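PDB 1VQ3: phosphoribosylformylglycinamidine synthase, purS subunit from Thermotoga maritima, which is the small PurS subunit of a multi-subunit synthase, a short alpha/beta chain built on an antiparallel sheet and found here in an assembly of four copies. Local coordinates for residues F16-V28 against L81-L94. Residues are numbered along the deposited sequence; the frame is centred on the assembly and turned at random.
Sequences FKFAIDVQYRSNV and LVNPVVEEYEVREL
Ala19 and Arg92, Asp21 and Glu90, and Gln23 and Glu88 are the hydrogen-bonded pairs that join strand 16-24 to strand 87-93, a worked example of antiparallel pairing between segments far apart in sequence. Arg25 N adds a further backbone bond to Val86 O (2.9 Å), and at the other end Leu94 N bonds to Lys17 O (2.9 Å).

The polar side chains work beside this backbone. Arg25, extended from CG to NE, reaches across the loop before strand 87-93, where its NH2 donates to Pro84 O (3.0 Å) and NE adds a weak bond to the same oxygen; Glu88 CB lies over one face of the guanidinium. A water ties the segments together as well, accepting from Ser26 N and donating to Glu88 OE1 (both 2.8 Å). With CG between backbone N and carbonyl carbon (chi1 68°), Arg92 lays its guanidinium over Ala19 CB, 3.5 Å from NH1. Its NH2 turns instead to another chain, in a salt bridge with Asp21 of the third subunit.

Apolar contacts line the sheet face bearing Ile20, Val22, Tyr89 and Val91. Ile20 CD1 meets Leu81 CD1 at 3.8 Å, the two side chains set roughly perpendicular to each other, and Ile20 CG2 lies 4.0 Å from Tyr89 CD2. Val22 and Val82 run past one another in opposite directions, Val22 CG2 and Val82 CG2 being 4.0 Å apart.

Strand 16-24 is the central strand, bonded on its other edge to strand 51-62. Helix 66-81 packs on Phe18 and Val82, and strand 87-93 meets the second subunit through Tyr89.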
loop_
_atom_site.group_PDB
_atom_site.type_symbol
_atom_site.label_atom_id
_atom_site.label_comp_id
_atom_site.label_asym_id
_atom_site.label_seq_id
_atom_site.Cartn_x
_atom_site.Cartn_y
_atom_site.Cartn_z
ATOM N N PHE C 16 -11.558 -14.241 16.891
ATOM C CA PHE C 16 -11.074 -13.709 15.624
ATOM C C PHE C 16 -10.025 -12.644 15.913
ATOM O O PHE C 16 -10.285 -11.729 16.698
ATOM C CB PHE C 16 -12.215 -13.089 14.845
ATOM C CG PHE C 16 -13.295 -14.057 14.505
ATOM C CD1 PHE C 16 -13.211 -14.832 13.344
ATOM C CD2 PHE C 16 -14.391 -14.208 15.341
ATOM C CE1 PHE C 16 -14.204 -15.776 13.045
ATOM C CE2 PHE C 16 -15.372 -15.147 15.065
ATOM C CZ PHE C 16 -15.294 -15.914 13.910
ATOM N N LYS C 17 -8.848 -12.762 15.302
ATOM C CA LYS C 17 -7.732 -11.891 15.646
ATOM C C LYS C 17 -7.556 -10.810 14.571
ATOM O O LYS C 17 -7.659 -11.066 13.345
ATOM C CB LYS C 17 -6.450 -12.709 15.779
ATOM C CG LYS C 17 -6.389 -13.674 16.952
ATOM C CD LYS C 17 -6.977 -15.079 16.699
ATOM C CE LYS C 17 -5.983 -16.239 17.058
ATOM N NZ LYS C 17 -4.870 -15.871 18.001
ATOM N N PHE C 18 -7.344 -9.590 15.018
ATOM C CA PHE C 18 -7.176 -8.470 14.089
ATOM C C PHE C 18 -5.967 -7.601 14.464
ATOM O O PHE C 18 -5.566 -7.490 15.647
ATOM C CB PHE C 18 -8.418 -7.582 14.086
ATOM C CG PHE C 18 -9.684 -8.269 13.623
ATOM C CD1 PHE C 18 -10.009 -8.315 12.295
ATOM C CD2 PHE C 18 -10.545 -8.864 14.539
ATOM C CE1 PHE C 18 -11.145 -8.913 11.885
ATOM C CE2 PHE C 18 -11.702 -9.459 14.143
ATOM C CZ PHE C 18 -12.024 -9.503 12.833
ATOM N N ALA C 19 -5.454 -6.899 13.448
ATOM C CA ALA C 19 -4.583 -5.791 13.646
ATOM C C ALA C 19 -5.253 -4.521 13.163
ATOM O O ALA C 19 -5.884 -4.471 12.087
ATOM C CB ALA C 19 -3.283 -5.990 12.931
ATOM N N ILE C 20 -5.038 -3.463 13.924
ATOM C CA ILE C 20 -5.541 -2.111 13.591
ATOM C C ILE C 20 -4.313 -1.210 13.459
ATOM O O ILE C 20 -3.542 -1.029 14.429
ATOM C CB ILE C 20 -6.468 -1.583 14.661
ATOM C CG1 ILE C 20 -7.553 -2.607 15.088
ATOM C CG2 ILE C 20 -7.071 -0.247 14.230
ATOM C CD1 ILE C 20 -8.153 -2.312 16.426
ATOM N N ASP C 21 -4.139 -0.652 12.268
ATOM C CA ASP C 21 -3.080 0.314 11.947
ATOM C C ASP C 21 -3.630 1.761 11.972
ATOM O O ASP C 21 -4.288 2.214 11.031
ATOM C CB ASP C 21 -2.508 -0.031 10.588
ATOM C CG ASP C 21 -1.203 0.693 10.257
ATOM O OD1 ASP C 21 -0.787 1.638 10.937
ATOM O OD2 ASP C 21 -0.529 0.356 9.274
ATOM N N VAL C 22 -3.310 2.464 13.052
ATOM C CA VAL C 22 -3.836 3.779 13.344
ATOM C C VAL C 22 -2.732 4.759 13.019
ATOM O O VAL C 22 -1.625 4.687 13.580
ATOM C CB VAL C 22 -4.181 3.962 14.853
ATOM C CG1 VAL C 22 -4.891 5.291 15.064
ATOM C CG2 VAL C 22 -5.043 2.804 15.342
ATOM N N GLN C 23 -3.019 5.669 12.105
ATOM C CA GLN C 23 -2.013 6.586 11.616
ATOM C C GLN C 23 -2.565 7.985 11.701
ATOM O O GLN C 23 -3.728 8.185 11.504
ATOM C CB GLN C 23 -1.679 6.297 10.156
ATOM C CG GLN C 23 -0.902 5.027 9.897
ATOM C CD GLN C 23 0.561 5.062 10.421
ATOM O OE1 GLN C 23 1.253 6.079 10.370
ATOM N NE2 GLN C 23 1.013 3.936 10.890
ATOM N N TYR C 24 -1.698 8.944 11.947
ATOM C CA TYR C 24 -2.090 10.331 11.858
ATOM C C TYR C 24 -2.455 10.682 10.415
ATOM O O TYR C 24 -1.819 10.203 9.419
ATOM C CB TYR C 24 -0.954 11.216 12.345
ATOM C CG TYR C 24 -0.749 11.174 13.834
ATOM C CD1 TYR C 24 -1.795 11.452 14.716
ATOM C CD2 TYR C 24 0.489 10.924 14.357
ATOM C CE1 TYR C 24 -1.590 11.465 16.074
ATOM C CE2 TYR C 24 0.723 10.949 15.710
ATOM C CZ TYR C 24 -0.314 11.209 16.570
ATOM O OH TYR C 24 -0.069 11.203 17.916
ATOM N N ARG C 25 -3.497 11.490 10.272
ATOM C CA ARG C 25 -3.867 11.932 8.956
ATOM C C ARG C 25 -2.727 12.794 8.386
ATOM O O ARG C 25 -1.900 13.335 9.115
ATOM C CB ARG C 25 -5.167 12.725 8.967
ATOM C CG ARG C 25 -6.366 11.976 9.438
ATOM C CD ARG C 25 -7.560 12.889 9.658
ATOM N NE ARG C 25 -8.707 12.149 10.165
ATOM C CZ ARG C 25 -9.478 11.369 9.420
ATOM N NH1 ARG C 25 -9.240 11.222 8.117
ATOM N NH2 ARG C 25 -10.495 10.720 9.975
ATOM N N SER C 26 -2.715 12.942 7.073
ATOM C CA SER C 26 -1.588 13.543 6.383
ATOM C C SER C 26 -1.428 15.041 6.734
ATOM O O SER C 26 -0.336 15.600 6.653
ATOM C CB SER C 26 -1.761 13.343 4.882
ATOM O OG SER C 26 -2.978 13.912 4.489
ATOM N N ASN C 27 -2.513 15.678 7.150
ATOM C CA ASN C 27 -2.413 17.105 7.512
ATOM C C ASN C 27 -2.012 17.318 8.976
ATOM O O ASN C 27 -1.997 18.476 9.460
ATOM C CB ASN C 27 -3.702 17.840 7.144
ATOM C CG ASN C 27 -4.919 17.310 7.863
ATOM O OD1 ASN C 27 -4.922 16.210 8.405
ATOM N ND2 ASN C 27 -5.968 18.114 7.889
ATOM N N VAL C 28 -1.713 16.213 9.681
ATOM C CA VAL C 28 -1.177 16.266 11.065
ATOM C C VAL C 28 0.341 16.071 11.045
ATOM O O VAL C 28 0.844 15.082 10.526
ATOM C CB VAL C 28 -1.789 15.147 11.987
ATOM C CG1 VAL C 28 -1.274 15.269 13.427
ATOM C CG2 VAL C 28 -3.280 15.178 11.969
ATOM N N LEU C 81 -10.322 3.626 20.424
ATOM C CA LEU C 81 -8.942 3.406 19.944
ATOM C C LEU C 81 -8.437 4.487 18.967
ATOM O O LEU C 81 -7.248 4.792 18.940
ATOM C CB LEU C 81 -8.797 2.021 19.346
ATOM C CG LEU C 81 -9.124 0.902 20.308
ATOM C CD1 LEU C 81 -8.972 -0.440 19.597
ATOM C CD2 LEU C 81 -8.304 0.981 21.603
ATOM N N VAL C 82 -9.345 5.080 18.201
ATOM C CA VAL C 82 -8.983 6.052 17.169
ATOM C C VAL C 82 -9.627 7.424 17.443
ATOM O O VAL C 82 -10.837 7.528 17.678
ATOM C CB VAL C 82 -9.408 5.534 15.761
ATOM C CG1 VAL C 82 -8.904 6.438 14.663
ATOM C CG2 VAL C 82 -8.844 4.107 15.513
ATOM N N ASN C 83 -8.796 8.454 17.397
ATOM C CA ASN C 83 -9.273 9.824 17.478
ATOM C C ASN C 83 -9.672 10.217 16.076
ATOM O O ASN C 83 -8.807 10.398 15.241
ATOM C CB ASN C 83 -8.158 10.735 17.991
ATOM C CG ASN C 83 -8.627 12.187 18.258
ATOM O OD1 ASN C 83 -9.456 12.731 17.537
ATOM N ND2 ASN C 83 -8.058 12.812 19.281
ATOM N N PRO C 84 -10.955 10.422 15.819
ATOM C CA PRO C 84 -11.437 10.621 14.453
ATOM C C PRO C 84 -10.988 11.941 13.795
ATOM O O PRO C 84 -11.013 12.066 12.570
ATOM C CB PRO C 84 -12.953 10.637 14.621
ATOM C CG PRO C 84 -13.188 10.981 15.987
ATOM C CD PRO C 84 -12.026 10.602 16.813
ATOM N N VAL C 85 -10.584 12.895 14.614
ATOM C CA VAL C 85 -10.122 14.184 14.124
ATOM C C VAL C 85 -8.716 14.097 13.549
ATOM O O VAL C 85 -8.458 14.622 12.451
ATOM C CB VAL C 85 -10.204 15.261 15.258
ATOM C CG1 VAL C 85 -9.732 16.642 14.765
ATOM C CG2 VAL C 85 -11.621 15.373 15.751
ATOM N N VAL C 86 -7.815 13.400 14.245
ATOM C CA VAL C 86 -6.411 13.374 13.844
ATOM C C VAL C 86 -5.874 12.067 13.310
ATOM O O VAL C 86 -4.742 12.059 12.816
ATOM C CB VAL C 86 -5.456 13.900 14.959
ATOM C CG1 VAL C 86 -5.869 15.285 15.352
ATOM C CG2 VAL C 86 -5.411 13.013 16.137
ATOM N N GLU C 87 -6.692 11.001 13.362
ATOM C CA GLU C 87 -6.235 9.656 12.980
ATOM C C GLU C 87 -7.192 9.051 12.002
ATOM O O GLU C 87 -8.382 9.426 11.934
ATOM C CB GLU C 87 -6.066 8.751 14.185
ATOM C CG GLU C 87 -4.833 9.139 14.997
ATOM C CD GLU C 87 -4.775 8.499 16.352
ATOM O OE1 GLU C 87 -5.850 8.256 16.931
ATOM O OE2 GLU C 87 -3.636 8.224 16.818
ATOM N N GLU C 88 -6.629 8.121 11.234
ATOM C CA GLU C 88 -7.358 7.255 10.346
ATOM C C GLU C 88 -6.862 5.845 10.662
ATOM O O GLU C 88 -5.837 5.669 11.338
ATOM C CB GLU C 88 -7.070 7.635 8.893
ATOM C CG GLU C 88 -5.604 7.451 8.522
ATOM C CD GLU C 88 -5.199 8.171 7.257
ATOM O OE1 GLU C 88 -5.895 9.103 6.820
ATOM O OE2 GLU C 88 -4.183 7.764 6.694
ATOM N N TYR C 89 -7.559 4.840 10.168
ATOM C CA TYR C 89 -7.215 3.472 10.553
ATOM C C TYR C 89 -7.582 2.432 9.537
ATOM O O TYR C 89 -8.550 2.600 8.782
ATOM C CB TYR C 89 -7.856 3.123 11.889
ATOM C CG TYR C 89 -9.358 2.870 11.906
ATOM C CD1 TYR C 89 -10.268 3.924 11.939
ATOM C CD2 TYR C 89 -9.858 1.581 11.932
ATOM C CE1 TYR C 89 -11.600 3.694 12.026
ATOM C CE2 TYR C 89 -11.208 1.332 11.981
ATOM C CZ TYR C 89 -12.078 2.401 12.063
ATOM O OH TYR C 89 -13.423 2.189 12.145
ATOM N N GLU C 90 -6.809 1.333 9.579
ATOM C CA GLU C 90 -7.019 0.202 8.732
ATOM C C GLU C 90 -7.040 -1.027 9.594
ATOM O O GLU C 90 -6.225 -1.139 10.504
ATOM C CB GLU C 90 -5.860 0.062 7.761
ATOM C CG GLU C 90 -5.827 1.119 6.701
ATOM C CD GLU C 90 -4.500 1.154 5.951
ATOM O OE1 GLU C 90 -3.539 1.672 6.525
ATOM O OE2 GLU C 90 -4.449 0.688 4.784
ATOM N N VAL C 91 -7.989 -1.910 9.315
ATOM C CA VAL C 91 -8.150 -3.181 10.000
ATOM C C VAL C 91 -7.791 -4.338 9.053
ATOM O O VAL C 91 -8.236 -4.376 7.939
ATOM C CB VAL C 91 -9.597 -3.359 10.426
ATOM C CG1 VAL C 91 -9.805 -4.663 11.148
ATOM C CG2 VAL C 91 -10.069 -2.190 11.324
ATOM N N ARG C 92 -7.009 -5.283 9.532
ATOM C CA ARG C 92 -6.801 -6.491 8.840
ATOM C C ARG C 92 -6.876 -7.687 9.778
ATOM O O ARG C 92 -6.560 -7.566 10.980
ATOM C CB ARG C 92 -5.468 -6.433 8.127
ATOM C CG ARG C 92 -4.240 -6.431 8.969
ATOM C CD ARG C 92 -3.014 -6.055 8.162
ATOM N NE ARG C 92 -1.832 -6.238 8.977
ATOM C CZ ARG C 92 -1.430 -5.391 9.929
ATOM N NH1 ARG C 92 -2.055 -4.228 10.158
ATOM N NH2 ARG C 92 -0.360 -5.686 10.644
ATOM N N GLU C 93 -7.293 -8.822 9.225
ATOM C CA GLU C 93 -7.306 -10.071 9.967
ATOM C C GLU C 93 -5.873 -10.496 10.196
ATOM O O GLU C 93 -5.006 -10.302 9.330
ATOM C CB GLU C 93 -7.960 -11.188 9.147
ATOM C CG GLU C 93 -9.379 -10.905 8.727
ATOM C CD GLU C 93 -9.948 -11.961 7.764
ATOM O OE1 GLU C 93 -9.299 -13.012 7.504
ATOM O OE2 GLU C 93 -11.052 -11.695 7.267
ATOM N N LEU C 94 -5.619 -11.091 11.345
ATOM C CA LEU C 94 -4.333 -11.694 11.632
ATOM C C LEU C 94 -4.488 -13.206 11.756
ATOM O O LEU C 94 -5.605 -13.688 11.964
ATOM C CB LEU C 94 -3.803 -11.196 12.964
ATOM C CG LEU C 94 -3.165 -9.779 12.992
ATOM C CD1 LEU C 94 -2.739 -9.504 14.428
ATOM C CD2 LEU C 94 -2.030 -9.701 12.071
ATOM O OXT LEU C 94 -3.483 -13.940 11.709
HETATM O O HOH W 1 -3.382 3.239 8.508
HETATM O O HOH W 2 -2.046 9.382 7.071
HETATM O O HOH W 3 -4.687 11.404 5.806
#